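Local coordinates for protein transcriptional regulator, TetR family (PDB 3ON4) that probably binds DNA through an N-terminal helix-turn-helix motif and regulates transcription, at residues A[84-96]-A[179-191]. Sequence-based numbering, arbitrary orientation.
Sequences AKEKIQKFFDAIL and LEGVRHFIDQTIK
The F92 ring drops as a knob into a hole formed by L179, V182, R183 and I186, where helices 84-98 and 177-189 of the all-helical, TetR-type C-terminal domain pack side by side, their segments 84-96 and 179-189 running nearly antiparallel at 172°. With CG anti to the backbone N (chi1 -171°), the ring points across the gap, and V182 CG1 sits over the middle of one face in a CH-pi contact, 3.9 Å from the centroid of the F92 ring. L96 CD1 lies over the opposite face, toward the rim, so the ring is sandwiched between a methyl of its own helix and one of the partner. Farther along, L96 CD2 meets L179 CD1. In the other direction the apolar seam continues through I186 CG2 against I88 CG2 and ends with I190 CD1 on I88 CG1, 3.6 Å apart; L138 and V141 of helix 121-144 also pack on I88.

A polar strip flanks this seam. The Q89 side chain crosses over one face of the R183 guanidinium, its amide plane turned 41° from it, and Q89 NE2 goes on to D187 OD1 at 2.7 Å. That oxygen is approached from above the carboxylate plane, while R183 NE reaches D187 OD1 from the syn side, slightly out of plane, at 3.0 Å, completing a salt bridge within the helix. Two donors thus grip one oxygen, and D187 holds R183 with one guanidinium face against Q89. A water accepts from R183 NH1 and donates to both D93 OD1 and Q89 O, tying the guanidinium back to helix 84-98.

At the C-terminal end of helix 177-189, K85 runs fully extended past I190 CG2. There K85 NZ donates to D187 O in the carbonyl plane, on a lone pair, at 2.9 Å, and more weakly to I190 O at 3.4 Å.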
loop_
_atom_site.group_PDB
_atom_site.type_symbol
_atom_site.label_atom_id
_atom_site.label_comp_id
_atom_site.label_asym_id
_atom_site.label_seq_id
_atom_site.Cartn_x
_atom_site.Cartn_y
_atom_site.Cartn_z
ATOM N N ALA A 84 -19.180 -17.995 9.002
ATOM C CA ALA A 84 -18.152 -17.577 8.045
ATOM C C ALA A 84 -17.949 -16.064 8.067
ATOM O O ALA A 84 -16.825 -15.560 8.050
ATOM C CB ALA A 84 -18.501 -18.037 6.643
ATOM N N LYS A 85 -19.052 -15.337 8.112
ATOM C CA LYS A 85 -19.006 -13.888 8.160
ATOM C C LYS A 85 -18.282 -13.426 9.405
ATOM O O LYS A 85 -17.473 -12.519 9.336
ATOM C CB LYS A 85 -20.421 -13.314 8.166
ATOM C CG LYS A 85 -20.474 -11.814 8.108
ATOM C CD LYS A 85 -21.911 -11.362 7.905
ATOM C CE LYS A 85 -21.976 -9.888 7.635
ATOM N NZ LYS A 85 -23.364 -9.483 7.297
ATOM N N GLU A 86 -18.565 -14.052 10.537
ATOM C CA GLU A 86 -17.900 -13.680 11.786
ATOM C C GLU A 86 -16.397 -13.974 11.716
ATOM O O GLU A 86 -15.605 -13.240 12.291
ATOM C CB GLU A 86 -18.544 -14.401 12.974
ATOM C CG GLU A 86 -19.927 -13.849 13.394
ATOM C CD GLU A 86 -20.639 -14.702 14.434
ATOM O OE1 GLU A 86 -20.504 -15.947 14.433
ATOM O OE2 GLU A 86 -21.379 -14.128 15.252
ATOM N N LYS A 87 -16.007 -15.036 11.015
ATOM C CA LYS A 87 -14.572 -15.366 10.855
ATOM C C LYS A 87 -13.823 -14.266 10.071
ATOM O O LYS A 87 -12.700 -13.874 10.422
ATOM C CB LYS A 87 -14.401 -16.734 10.184
ATOM C CG LYS A 87 -14.850 -17.912 11.056
ATOM C CD LYS A 87 -14.742 -19.242 10.323
ATOM C CE LYS A 87 -15.199 -20.388 11.216
ATOM N NZ LYS A 87 -15.506 -21.632 10.458
ATOM N N ILE A 88 -14.465 -13.765 9.018
ATOM C CA ILE A 88 -13.915 -12.665 8.244
ATOM C C ILE A 88 -13.858 -11.412 9.120
ATOM O O ILE A 88 -12.859 -10.707 9.110
ATOM C CB ILE A 88 -14.749 -12.348 6.972
ATOM C CG1 ILE A 88 -14.862 -13.569 6.018
ATOM C CG2 ILE A 88 -14.153 -11.126 6.265
ATOM C CD1 ILE A 88 -13.547 -14.265 5.752
ATOM N N GLN A 89 -14.922 -11.125 9.873
ATOM C CA GLN A 89 -14.912 -9.956 10.778
ATOM C C GLN A 89 -13.771 -10.050 11.806
ATOM O O GLN A 89 -13.064 -9.063 12.080
ATOM C CB GLN A 89 -16.281 -9.786 11.484
ATOM C CG GLN A 89 -17.437 -9.400 10.533
ATOM C CD GLN A 89 -18.824 -9.494 11.171
ATOM O OE1 GLN A 89 -19.070 -10.314 12.064
ATOM N NE2 GLN A 89 -19.748 -8.669 10.687
ATOM N N LYS A 90 -13.565 -11.240 12.361
ATOM C CA LYS A 90 -12.512 -11.431 13.365
ATOM C C LYS A 90 -11.118 -11.391 12.746
ATOM O O LYS A 90 -10.159 -10.953 13.393
ATOM C CB LYS A 90 -12.711 -12.744 14.141
ATOM C CG LYS A 90 -13.943 -12.787 15.008
ATOM C CD LYS A 90 -13.922 -11.817 16.202
ATOM C CE LYS A 90 -15.231 -11.936 16.989
ATOM N NZ LYS A 90 -15.404 -10.955 18.119
ATOM N N PHE A 91 -11.006 -11.842 11.498
ATOM C CA PHE A 91 -9.771 -11.682 10.733
ATOM C C PHE A 91 -9.392 -10.207 10.662
ATOM O O PHE A 91 -8.248 -9.845 10.953
ATOM C CB PHE A 91 -9.923 -12.284 9.332
ATOM C CG PHE A 91 -9.032 -11.668 8.301
ATOM C CD1 PHE A 91 -7.722 -12.094 8.149
ATOM C CD2 PHE A 91 -9.513 -10.677 7.464
ATOM C CE1 PHE A 91 -6.912 -11.526 7.187
ATOM C CE2 PHE A 91 -8.706 -10.115 6.500
ATOM C CZ PHE A 91 -7.422 -10.527 6.359
ATOM N N PHE A 92 -10.343 -9.347 10.306
ATOM C CA PHE A 92 -10.043 -7.913 10.255
ATOM C C PHE A 92 -9.663 -7.358 11.632
ATOM O O PHE A 92 -8.682 -6.602 11.742
ATOM C CB PHE A 92 -11.190 -7.121 9.639
ATOM C CG PHE A 92 -10.849 -5.667 9.374
ATOM C CD1 PHE A 92 -9.649 -5.319 8.776
ATOM C CD2 PHE A 92 -11.727 -4.661 9.728
ATOM C CE1 PHE A 92 -9.334 -3.969 8.526
ATOM C CE2 PHE A 92 -11.408 -3.314 9.491
ATOM C CZ PHE A 92 -10.222 -2.986 8.879
ATOM N N ASP A 93 -10.393 -7.755 12.678
ATOM C CA ASP A 93 -10.025 -7.375 14.062
ATOM C C ASP A 93 -8.587 -7.804 14.404
ATOM O O ASP A 93 -7.814 -7.034 14.996
ATOM C CB ASP A 93 -11.005 -7.953 15.097
ATOM C CG ASP A 93 -12.407 -7.328 15.039
ATOM O OD1 ASP A 93 -12.625 -6.242 14.438
ATOM O OD2 ASP A 93 -13.314 -7.931 15.653
ATOM N N ALA A 94 -8.211 -9.021 14.014
ATOM C CA ALA A 94 -6.845 -9.516 14.253
ATOM C C ALA A 94 -5.792 -8.663 13.517
ATOM O O ALA A 94 -4.741 -8.377 14.076
ATOM C CB ALA A 94 -6.710 -10.985 13.854
ATOM N N ILE A 95 -6.099 -8.242 12.298
ATOM C CA ILE A 95 -5.199 -7.374 11.514
ATOM C C ILE A 95 -5.108 -5.999 12.202
ATOM O O ILE A 95 -4.022 -5.448 12.350
ATOM C CB ILE A 95 -5.664 -7.200 10.072
ATOM C CG1 ILE A 95 -5.600 -8.538 9.306
ATOM C CG2 ILE A 95 -4.804 -6.121 9.350
ATOM C CD1 ILE A 95 -4.193 -9.185 9.258
ATOM N N LEU A 96 -6.236 -5.474 12.663
ATOM C CA LEU A 96 -6.234 -4.176 13.364
ATOM C C LEU A 96 -5.324 -4.199 14.590
ATOM O O LEU A 96 -4.574 -3.257 14.832
ATOM C CB LEU A 96 -7.643 -3.755 13.756
ATOM C CG LEU A 96 -8.508 -3.318 12.574
ATOM C CD1 LEU A 96 -9.967 -3.138 13.020
ATOM C CD2 LEU A 96 -7.970 -2.053 11.920
ATOM N N LEU A 179 -11.086 2.542 7.774
ATOM C CA LEU A 179 -11.163 1.194 8.326
ATOM C C LEU A 179 -12.622 0.764 8.492
ATOM O O LEU A 179 -12.953 -0.404 8.317
ATOM C CB LEU A 179 -10.435 1.129 9.666
ATOM C CG LEU A 179 -8.961 1.548 9.611
ATOM C CD1 LEU A 179 -8.330 1.533 10.981
ATOM C CD2 LEU A 179 -8.196 0.660 8.668
ATOM N N GLU A 180 -13.480 1.716 8.831
ATOM C CA GLU A 180 -14.923 1.437 8.929
ATOM C C GLU A 180 -15.452 0.980 7.574
ATOM O O GLU A 180 -16.292 0.110 7.505
ATOM C CB GLU A 180 -15.684 2.662 9.430
ATOM C CG GLU A 180 -15.394 3.004 10.890
ATOM C CD GLU A 180 -16.052 4.306 11.330
ATOM O OE1 GLU A 180 -16.696 4.961 10.492
ATOM O OE2 GLU A 180 -15.925 4.674 12.517
ATOM N N GLY A 181 -14.927 1.573 6.510
ATOM C CA GLY A 181 -15.269 1.207 5.137
ATOM C C GLY A 181 -14.969 -0.234 4.782
ATOM O O GLY A 181 -15.721 -0.861 4.027
ATOM N N VAL A 182 -13.871 -0.755 5.315
ATOM C CA VAL A 182 -13.510 -2.152 5.123
ATOM C C VAL A 182 -14.561 -3.025 5.806
ATOM O O VAL A 182 -15.067 -3.988 5.220
ATOM C CB VAL A 182 -12.153 -2.485 5.734
ATOM C CG1 VAL A 182 -11.808 -3.962 5.455
ATOM C CG2 VAL A 182 -11.081 -1.535 5.194
ATOM N N ARG A 183 -14.860 -2.704 7.056
ATOM C CA ARG A 183 -15.898 -3.429 7.785
ATOM C C ARG A 183 -17.258 -3.335 7.108
ATOM O O ARG A 183 -17.946 -4.337 7.012
ATOM C CB ARG A 183 -15.976 -2.953 9.228
ATOM C CG ARG A 183 -16.980 -3.682 10.101
ATOM C CD ARG A 183 -16.820 -5.203 10.131
ATOM N NE ARG A 183 -17.851 -5.762 11.001
ATOM C CZ ARG A 183 -17.701 -6.090 12.286
ATOM N NH1 ARG A 183 -16.532 -5.985 12.912
ATOM N NH2 ARG A 183 -18.747 -6.555 12.954
ATOM N N HIS A 184 -17.645 -2.147 6.643
ATOM C CA HIS A 184 -18.896 -1.974 5.900
ATOM C C HIS A 184 -18.945 -2.882 4.669
ATOM O O HIS A 184 -19.959 -3.499 4.402
ATOM C CB HIS A 184 -19.088 -0.524 5.422
ATOM C CG HIS A 184 -19.399 0.456 6.514
ATOM N ND1 HIS A 184 -20.262 0.172 7.552
ATOM C CD2 HIS A 184 -18.987 1.733 6.709
ATOM C CE1 HIS A 184 -20.354 1.224 8.350
ATOM N NE2 HIS A 184 -19.590 2.185 7.860
ATOM N N PHE A 185 -17.853 -2.949 3.906
ATOM C CA PHE A 185 -17.815 -3.817 2.729
ATOM C C PHE A 185 -18.064 -5.279 3.118
ATOM O O PHE A 185 -18.836 -5.994 2.465
ATOM C CB PHE A 185 -16.480 -3.695 1.993
ATOM C CG PHE A 185 -16.303 -4.700 0.874
ATOM C CD1 PHE A 185 -16.800 -4.443 -0.388
ATOM C CD2 PHE A 185 -15.616 -5.888 1.085
ATOM C CE1 PHE A 185 -16.645 -5.364 -1.425
ATOM C CE2 PHE A 185 -15.431 -6.796 0.053
ATOM C CZ PHE A 185 -15.955 -6.534 -1.204
ATOM N N ILE A 186 -17.415 -5.709 4.186
ATOM C CA ILE A 186 -17.549 -7.088 4.674
ATOM C C ILE A 186 -19.020 -7.361 5.046
ATOM O O ILE A 186 -19.637 -8.333 4.570
ATOM C CB ILE A 186 -16.595 -7.349 5.881
ATOM C CG1 ILE A 186 -15.129 -7.306 5.448
ATOM C CG2 ILE A 186 -16.896 -8.687 6.545
ATOM C CD1 ILE A 186 -14.093 -7.218 6.622
ATOM N N ASP A 187 -19.568 -6.471 5.871
ATOM C CA ASP A 187 -20.910 -6.613 6.406
ATOM C C ASP A 187 -21.964 -6.574 5.319
ATOM O O ASP A 187 -22.985 -7.243 5.432
ATOM C CB ASP A 187 -21.209 -5.498 7.417
ATOM C CG ASP A 187 -20.380 -5.602 8.682
ATOM O OD1 ASP A 187 -19.703 -6.648 8.874
ATOM O OD2 ASP A 187 -20.421 -4.637 9.495
ATOM N N GLN A 188 -21.750 -5.757 4.289
ATOM C CA GLN A 188 -22.755 -5.615 3.231
ATOM C C GLN A 188 -22.627 -6.682 2.136
ATOM O O GLN A 188 -23.614 -6.995 1.466
ATOM C CB GLN A 188 -22.743 -4.202 2.630
ATOM C CG GLN A 188 -23.074 -3.074 3.638
ATOM C CD GLN A 188 -24.444 -3.222 4.291
ATOM O OE1 GLN A 188 -25.469 -3.277 3.607
ATOM N NE2 GLN A 188 -24.469 -3.285 5.623
ATOM N N THR A 189 -21.437 -7.257 1.981
ATOM C CA THR A 189 -21.164 -8.175 0.869
ATOM C C THR A 189 -21.317 -9.646 1.248
ATOM O O THR A 189 -21.811 -10.429 0.436
ATOM C CB THR A 189 -19.756 -7.947 0.255
ATOM O OG1 THR A 189 -19.588 -6.555 -0.038
ATOM C CG2 THR A 189 -19.579 -8.754 -1.052
ATOM N N ILE A 190 -20.924 -10.014 2.468
ATOM C CA ILE A 190 -20.953 -11.422 2.914
ATOM C C ILE A 190 -22.273 -11.821 3.576
ATOM O O ILE A 190 -22.820 -11.062 4.367
ATOM C CB ILE A 190 -19.820 -11.721 3.917
ATOM C CG1 ILE A 190 -18.460 -11.589 3.246
ATOM C CG2 ILE A 190 -19.970 -13.131 4.512
ATOM C CD1 ILE A 190 -17.327 -11.680 4.216
ATOM N N LYS A 191 -22.729 -13.046 3.281
ATOM C CA LYS A 191 -24.024 -13.580 3.728
ATOM C C LYS A 191 -24.091 -13.901 5.228
ATOM O O LYS A 191 -23.237 -14.608 5.774
ATOM C CB LYS A 191 -24.369 -14.886 2.976
ATOM C CG LYS A 191 -24.289 -14.840 1.445
ATOM C CD LYS A 191 -24.577 -16.227 0.834
ATOM C CE LYS A 191 -24.246 -16.274 -0.664
ATOM N NZ LYS A 191 -24.202 -17.660 -1.216
ATOM O OXT LYS A 191 -25.037 -13.515 5.920
HETATM O O HOH W 1 -21.749 -16.460 7.339
HETATM O O HOH W 2 -13.963 -6.452 12.035
#